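PDB 3I6I: putative leucoanthocyanidin reductase 1 from Vitis vinifera, which catalyses the NADPH-dependent reduction of leucoanthocyanidins in flavonoid biosynthesis, binding the cofactor on a Rossmann fold. Local coordinates for residues K203-T208 with Y299-F304; A127-G133 with A271-D275. One frame throughout, in Å; residues are numbered along the deposited sequence.

In the fold
Interactions 1 and 2 lie on opposite sides of the chain's centre, their centres 28 Å apart and their nearest atoms about 17 Å apart, so they do not touch. Along the chain their segments alternate: 127-133, 203-208, 271-275, 299-304. Each contact ties an earlier part of the chain to a later one. Interaction 2 joins the loop between strand 114-116, at one edge of the five-stranded parallel Rossmann sheet, and helix 133-149 to helix 266-277. Interaction 1 joins helix 198-208 to the loop following helix 295-298. The C-terminal part thus meets earlier parts of the chain at two separate places, with interaction 2 the nearer to the bound NADPH.

Interaction 1: residues K203-T208 with Y299-F304; sequences KFTMKT and YPEDSF
This is a helix-to-loop contact of aromatic packing and salt bridges between residues 203-208 of helix 198-208 and segment 299-304, in the loop between helices 295-298 and 307-315. The nearest CA atoms, of Phe204 and Tyr299, are 8.5 Å apart. Phe204 (chi1 m) points toward the loop; its ring lies near parallel to that of Phe304 (planes at 2°, centroids 4.4 Å apart) but slid aside, CE2 to CE2 3.3 Å, and its CD1 reaches Tyr299 CD2 at 3.9 Å. Lys207 (chi1 m, chi4 m) lays CD over the Tyr299 (chi1 m) ring face, 3.9 Å from the centroid, a CH-pi contact; the Tyr299 hydroxyl hydrogen-bonds to Asp211. Lys203 (all t) forms a salt bridge from NZ to Asp302 (chi1 t) OD1, 2.9 Å, whereas Lys207 NZ is a long 3.7 Å from Asp302 OD2, bridged by water 2. Water 1 links Lys203 NZ to Ser303 O. The arrangement is a salt-bridge network, two lysines one helical turn apart sharing one loop aspartate, beside near-parallel, slid-apart phenylalanine rings.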
loop_
_atom_site.group_PDB
_atom_site.type_symbol
_atom_site.label_atom_id
_atom_site.label_comp_id
_atom_site.label_asym_id
_atom_site.label_seq_id
_atom_site.Cartn_x
_atom_site.Cartn_y
_atom_site.Cartn_z
ATOM N N LYS A 203 -4.439 -9.521 -3.356
ATOM C CA LYS A 203 -4.868 -10.348 -4.466
ATOM C C LYS A 203 -4.579 -9.662 -5.788
ATOM O O LYS A 203 -3.977 -10.255 -6.718
ATOM C CB LYS A 203 -6.362 -10.602 -4.329
ATOM C CG LYS A 203 -6.995 -11.390 -5.465
ATOM C CD LYS A 203 -8.512 -11.541 -5.171
ATOM C CE LYS A 203 -9.316 -11.745 -6.456
ATOM N NZ LYS A 203 -10.796 -11.924 -6.142
ATOM N N PHE A 204 -4.999 -8.409 -5.885
ATOM C CA PHE A 204 -4.890 -7.709 -7.149
ATOM C C PHE A 204 -3.459 -7.275 -7.424
ATOM O O PHE A 204 -3.040 -7.368 -8.546
ATOM C CB PHE A 204 -5.912 -6.591 -7.281
ATOM C CG PHE A 204 -7.316 -7.110 -7.412
ATOM C CD1 PHE A 204 -7.721 -7.731 -8.578
ATOM C CD2 PHE A 204 -8.225 -7.004 -6.369
ATOM C CE1 PHE A 204 -8.992 -8.233 -8.705
ATOM C CE2 PHE A 204 -9.520 -7.498 -6.504
ATOM C CZ PHE A 204 -9.908 -8.113 -7.657
ATOM N N THR A 205 -2.696 -6.896 -6.394
ATOM C CA THR A 205 -1.277 -6.687 -6.590
ATOM C C THR A 205 -0.574 -7.877 -7.245
ATOM O O THR A 205 0.226 -7.711 -8.204
ATOM C CB THR A 205 -0.576 -6.338 -5.260
ATOM O OG1 THR A 205 -1.014 -5.062 -4.806
ATOM C CG2 THR A 205 0.986 -6.322 -5.429
ATOM N N MET A 206 -0.825 -9.081 -6.738
ATOM C CA MET A 206 -0.098 -10.214 -7.233
ATOM C C MET A 206 -0.506 -10.535 -8.670
ATOM O O MET A 206 0.309 -11.070 -9.411
ATOM C CB MET A 206 -0.177 -11.410 -6.267
ATOM C CG MET A 206 0.651 -11.148 -4.980
ATOM S SD MET A 206 2.347 -10.461 -5.273
ATOM C CE MET A 206 3.000 -11.725 -6.314
ATOM N N LYS A 207 -1.735 -10.213 -9.096
ATOM C CA LYS A 207 -2.150 -10.442 -10.499
ATOM C C LYS A 207 -1.348 -9.583 -11.459
ATOM O O LYS A 207 -1.101 -9.972 -12.608
ATOM C CB LYS A 207 -3.636 -10.078 -10.724
ATOM C CG LYS A 207 -4.627 -10.852 -9.884
ATOM C CD LYS A 207 -6.068 -10.579 -10.341
ATOM C CE LYS A 207 -7.082 -11.426 -9.578
ATOM N NZ LYS A 207 -7.099 -12.875 -9.952
ATOM N N THR A 208 -0.951 -8.399 -11.000
ATOM C CA THR A 208 -0.264 -7.430 -11.858
ATOM C C THR A 208 1.169 -7.802 -12.229
ATOM O O THR A 208 1.682 -7.275 -13.232
ATOM C CB THR A 208 -0.231 -5.994 -11.243
ATOM O OG1 THR A 208 0.759 -5.907 -10.188
ATOM C CG2 THR A 208 -1.649 -5.513 -10.812
ATOM N N TYR A 299 -9.359 -6.440 -14.626
ATOM C CA TYR A 299 -9.806 -7.742 -14.123
ATOM C C TYR A 299 -11.321 -7.703 -13.979
ATOM O O TYR A 299 -11.865 -7.610 -12.890
ATOM C CB TYR A 299 -9.086 -8.058 -12.807
ATOM C CG TYR A 299 -7.580 -7.987 -12.982
ATOM C CD1 TYR A 299 -6.922 -8.859 -13.874
ATOM C CD2 TYR A 299 -6.825 -7.081 -12.287
ATOM C CE1 TYR A 299 -5.565 -8.787 -14.058
ATOM C CE2 TYR A 299 -5.475 -6.990 -12.464
ATOM C CZ TYR A 299 -4.843 -7.840 -13.352
ATOM O OH TYR A 299 -3.504 -7.711 -13.513
ATOM N N PRO A 300 -12.018 -7.672 -15.115
ATOM C CA PRO A 300 -13.481 -7.539 -15.059
ATOM C C PRO A 300 -14.169 -8.761 -14.450
ATOM O O PRO A 300 -13.647 -9.880 -14.504
ATOM C CB PRO A 300 -13.891 -7.413 -16.542
ATOM C CG PRO A 300 -12.696 -7.997 -17.330
ATOM C CD PRO A 300 -11.495 -7.646 -16.489
ATOM N N GLU A 301 -15.347 -8.529 -13.885
ATOM C CA GLU A 301 -16.149 -9.608 -13.282
ATOM C C GLU A 301 -15.397 -10.338 -12.139
ATOM O O GLU A 301 -15.455 -11.584 -11.990
ATOM C CB GLU A 301 -16.657 -10.578 -14.337
ATOM C CG GLU A 301 -17.764 -9.972 -15.186
ATOM C CD GLU A 301 -18.245 -10.900 -16.267
ATOM O OE1 GLU A 301 -17.975 -12.117 -16.181
ATOM O OE2 GLU A 301 -18.894 -10.411 -17.212
ATOM N N ASP A 302 -14.669 -9.542 -11.374
ATOM C CA ASP A 302 -13.878 -10.025 -10.242
ATOM C C ASP A 302 -14.044 -8.999 -9.125
ATOM O O ASP A 302 -13.216 -8.101 -8.922
ATOM C CB ASP A 302 -12.428 -10.205 -10.674
ATOM C CG ASP A 302 -11.655 -11.130 -9.745
ATOM O OD1 ASP A 302 -12.153 -11.375 -8.626
ATOM O OD2 ASP A 302 -10.537 -11.582 -10.116
ATOM N N SER A 303 -15.159 -9.132 -8.428
ATOM C CA SER A 303 -15.630 -8.117 -7.485
ATOM C C SER A 303 -14.695 -7.870 -6.306
ATOM O O SER A 303 -14.134 -8.797 -5.748
ATOM C CB SER A 303 -17.001 -8.533 -6.910
ATOM O OG SER A 303 -17.998 -8.501 -7.906
ATOM N N PHE A 304 -14.584 -6.600 -5.941
ATOM C CA PHE A 304 -13.886 -6.165 -4.742
ATOM C C PHE A 304 -14.810 -6.367 -3.567
ATOM O O PHE A 304 -16.010 -6.134 -3.675
ATOM C CB PHE A 304 -13.562 -4.670 -4.830
ATOM C CG PHE A 304 -12.258 -4.382 -5.508
ATOM C CD1 PHE A 304 -11.248 -3.750 -4.829
ATOM C CD2 PHE A 304 -12.030 -4.817 -6.815
ATOM C CE1 PHE A 304 -10.018 -3.501 -5.435
ATOM C CE2 PHE A 304 -10.807 -4.595 -7.437
ATOM C CZ PHE A 304 -9.803 -3.938 -6.756
HETATM O O HOH W 1 -12.035 -9.775 -4.228
HETATM O O HOH W 2 -9.707 -14.016 -9.036
#

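Interaction 2: residues A127-G133 with A271-D275; sequences ADPVEPG and AFTHD
Segment 127-133 has extended phi/psi up to Glu131 but arcs outward and returns, its CA atoms nearest helix 266-277 at Pro129 by Asp275 and Gly133 by Ala271, 5.3 Å in each pair. Ala271 presents CB to the loop, 3.4 Å from Val130 O, 3.7 Å from Val130 CG2 (chi1 m) and 3.6 Å from Gly133 N. Phe272 (chi1 m, chi2 -32°) leaves the helix sideways, but its ring swings in, CE1 coming 3.5 Å from Gly133 CA, where a beta carbon would clash, and 4.2 Å from Pro129 CG at the ring edge. Asp275 (chi1 t) packs OD2 3.5 Å from both Ala127 CB and Pro129 CD, while OD1 accepts a hydrogen bond from water 3, held by Asp128 N. His274 (chi1 t) places ND1 2.9 Å from water 4, which also joins Val130 N to Ala271 O; its NE2 hydrogen-bonds to Glu252. Glu131 (m, m) points away and forms a salt bridge with Arg138. A cis peptide precedes Pro132, the N-cap of helix 133-149. With the side chain of Phe272 about 6 Å from the bound NADPH and about 7 Å from that of cofactor-binding Lys140, this water-bridged loop-on-helix packing borders the cofactor site of the NmrA-like Rossmann fold.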
loop_
_atom_site.group_PDB
_atom_site.type_symbol
_atom_site.label_atom_id
_atom_site.label_comp_id
_atom_site.label_asym_id
_atom_site.label_seq_id
_atom_site.Cartn_x
_atom_site.Cartn_y
_atom_site.Cartn_z
ATOM N N ALA A 127 0.210 13.632 -6.722
ATOM C CA ALA A 127 -0.265 14.182 -5.411
ATOM C C ALA A 127 0.782 15.130 -4.840
ATOM O O ALA A 127 1.981 14.873 -4.962
ATOM C CB ALA A 127 -0.515 13.051 -4.439
ATOM N N ASP A 128 0.317 16.151 -4.123
ATOM C CA ASP A 128 1.172 17.195 -3.587
ATOM C C ASP A 128 0.793 17.458 -2.102
ATOM O O ASP A 128 0.315 18.559 -1.762
ATOM C CB ASP A 128 0.982 18.433 -4.472
ATOM C CG ASP A 128 1.811 19.614 -4.058
ATOM O OD1 ASP A 128 2.933 19.419 -3.543
ATOM O OD2 ASP A 128 1.314 20.762 -4.233
ATOM N N PRO A 129 1.055 16.477 -1.223
ATOM C CA PRO A 129 0.712 16.693 0.175
ATOM C C PRO A 129 1.563 17.709 0.830
ATOM O O PRO A 129 2.669 17.988 0.378
ATOM C CB PRO A 129 0.960 15.337 0.822
ATOM C CG PRO A 129 2.018 14.715 -0.072
ATOM C CD PRO A 129 1.655 15.145 -1.426
ATOM N N VAL A 130 1.078 18.283 1.912
ATOM C CA VAL A 130 1.960 19.114 2.707
ATOM C C VAL A 130 3.059 18.325 3.416
ATOM O O VAL A 130 3.014 17.108 3.478
ATOM C CB VAL A 130 1.157 19.965 3.767
ATOM C CG1 VAL A 130 0.133 20.820 3.041
ATOM C CG2 VAL A 130 0.491 19.040 4.871
ATOM N N GLU A 131 4.035 19.042 3.967
ATOM C CA GLU A 131 5.067 18.376 4.758
ATOM C C GLU A 131 4.430 17.880 6.062
ATOM O O GLU A 131 3.515 18.513 6.574
ATOM C CB GLU A 131 6.214 19.308 5.065
ATOM C CG GLU A 131 6.998 19.760 3.834
ATOM C CD GLU A 131 7.975 18.716 3.331
ATOM O OE1 GLU A 131 7.945 17.567 3.843
ATOM O OE2 GLU A 131 8.805 19.045 2.419
ATOM N N PRO A 132 4.936 16.782 6.636
ATOM C CA PRO A 132 6.047 15.947 6.165
ATOM C C PRO A 132 5.628 14.766 5.263
ATOM O O PRO A 132 6.462 13.937 4.922
ATOM C CB PRO A 132 6.676 15.473 7.470
ATOM C CG PRO A 132 5.473 15.316 8.415
ATOM C CD PRO A 132 4.517 16.421 8.009
ATOM N N GLY A 133 4.358 14.688 4.862
ATOM C CA GLY A 133 3.926 13.718 3.860
ATOM C C GLY A 133 4.769 13.890 2.597
ATOM O O GLY A 133 5.206 12.898 1.992
ATOM N N ALA A 271 -0.864 14.879 7.206
ATOM C CA ALA A 271 -0.635 15.443 5.874
ATOM C C ALA A 271 -1.376 14.633 4.789
ATOM O O ALA A 271 -2.009 15.193 3.909
ATOM C CB ALA A 271 0.875 15.457 5.606
ATOM N N PHE A 272 -1.319 13.308 4.864
ATOM C CA PHE A 272 -2.036 12.491 3.849
ATOM C C PHE A 272 -3.563 12.560 4.004
ATOM O O PHE A 272 -4.270 12.579 3.006
ATOM C CB PHE A 272 -1.594 11.050 3.923
ATOM C CG PHE A 272 -0.139 10.822 3.576
ATOM C CD1 PHE A 272 0.547 11.610 2.657
ATOM C CD2 PHE A 272 0.536 9.790 4.175
ATOM C CE1 PHE A 272 1.884 11.347 2.365
ATOM C CE2 PHE A 272 1.854 9.519 3.856
ATOM C CZ PHE A 272 2.522 10.309 2.956
ATOM N N THR A 273 -4.050 12.644 5.254
ATOM C CA THR A 273 -5.492 12.895 5.523
ATOM C C THR A 273 -5.972 14.181 4.842
ATOM O O THR A 273 -7.049 14.230 4.230
ATOM C CB THR A 273 -5.779 12.926 7.059
ATOM O OG1 THR A 273 -5.344 11.684 7.651
ATOM C CG2 THR A 273 -7.298 13.059 7.348
ATOM N N HIS A 274 -5.214 15.252 4.991
ATOM C CA HIS A 274 -5.491 16.523 4.330
ATOM C C HIS A 274 -5.526 16.366 2.808
ATOM O O HIS A 274 -6.460 16.821 2.130
ATOM C CB HIS A 274 -4.448 17.548 4.742
ATOM C CG HIS A 274 -4.577 18.868 4.069
ATOM N ND1 HIS A 274 -3.821 19.227 2.983
ATOM C CD2 HIS A 274 -5.316 19.955 4.389
ATOM C CE1 HIS A 274 -4.143 20.460 2.619
ATOM N NE2 HIS A 274 -5.060 20.917 3.457
ATOM N N ASP A 275 -4.522 15.704 2.258
ATOM C CA ASP A 275 -4.445 15.529 0.818
ATOM C C ASP A 275 -5.680 14.792 0.272
ATOM O O ASP A 275 -6.230 15.187 -0.774
ATOM C CB ASP A 275 -3.149 14.813 0.421
ATOM C CG ASP A 275 -2.644 15.203 -0.978
ATOM O OD1 ASP A 275 -3.110 16.216 -1.632
ATOM O OD2 ASP A 275 -1.736 14.470 -1.443
HETATM O O HOH W 3 -2.461 16.896 -3.968
HETATM O O HOH W 4 -1.576 17.444 2.377
#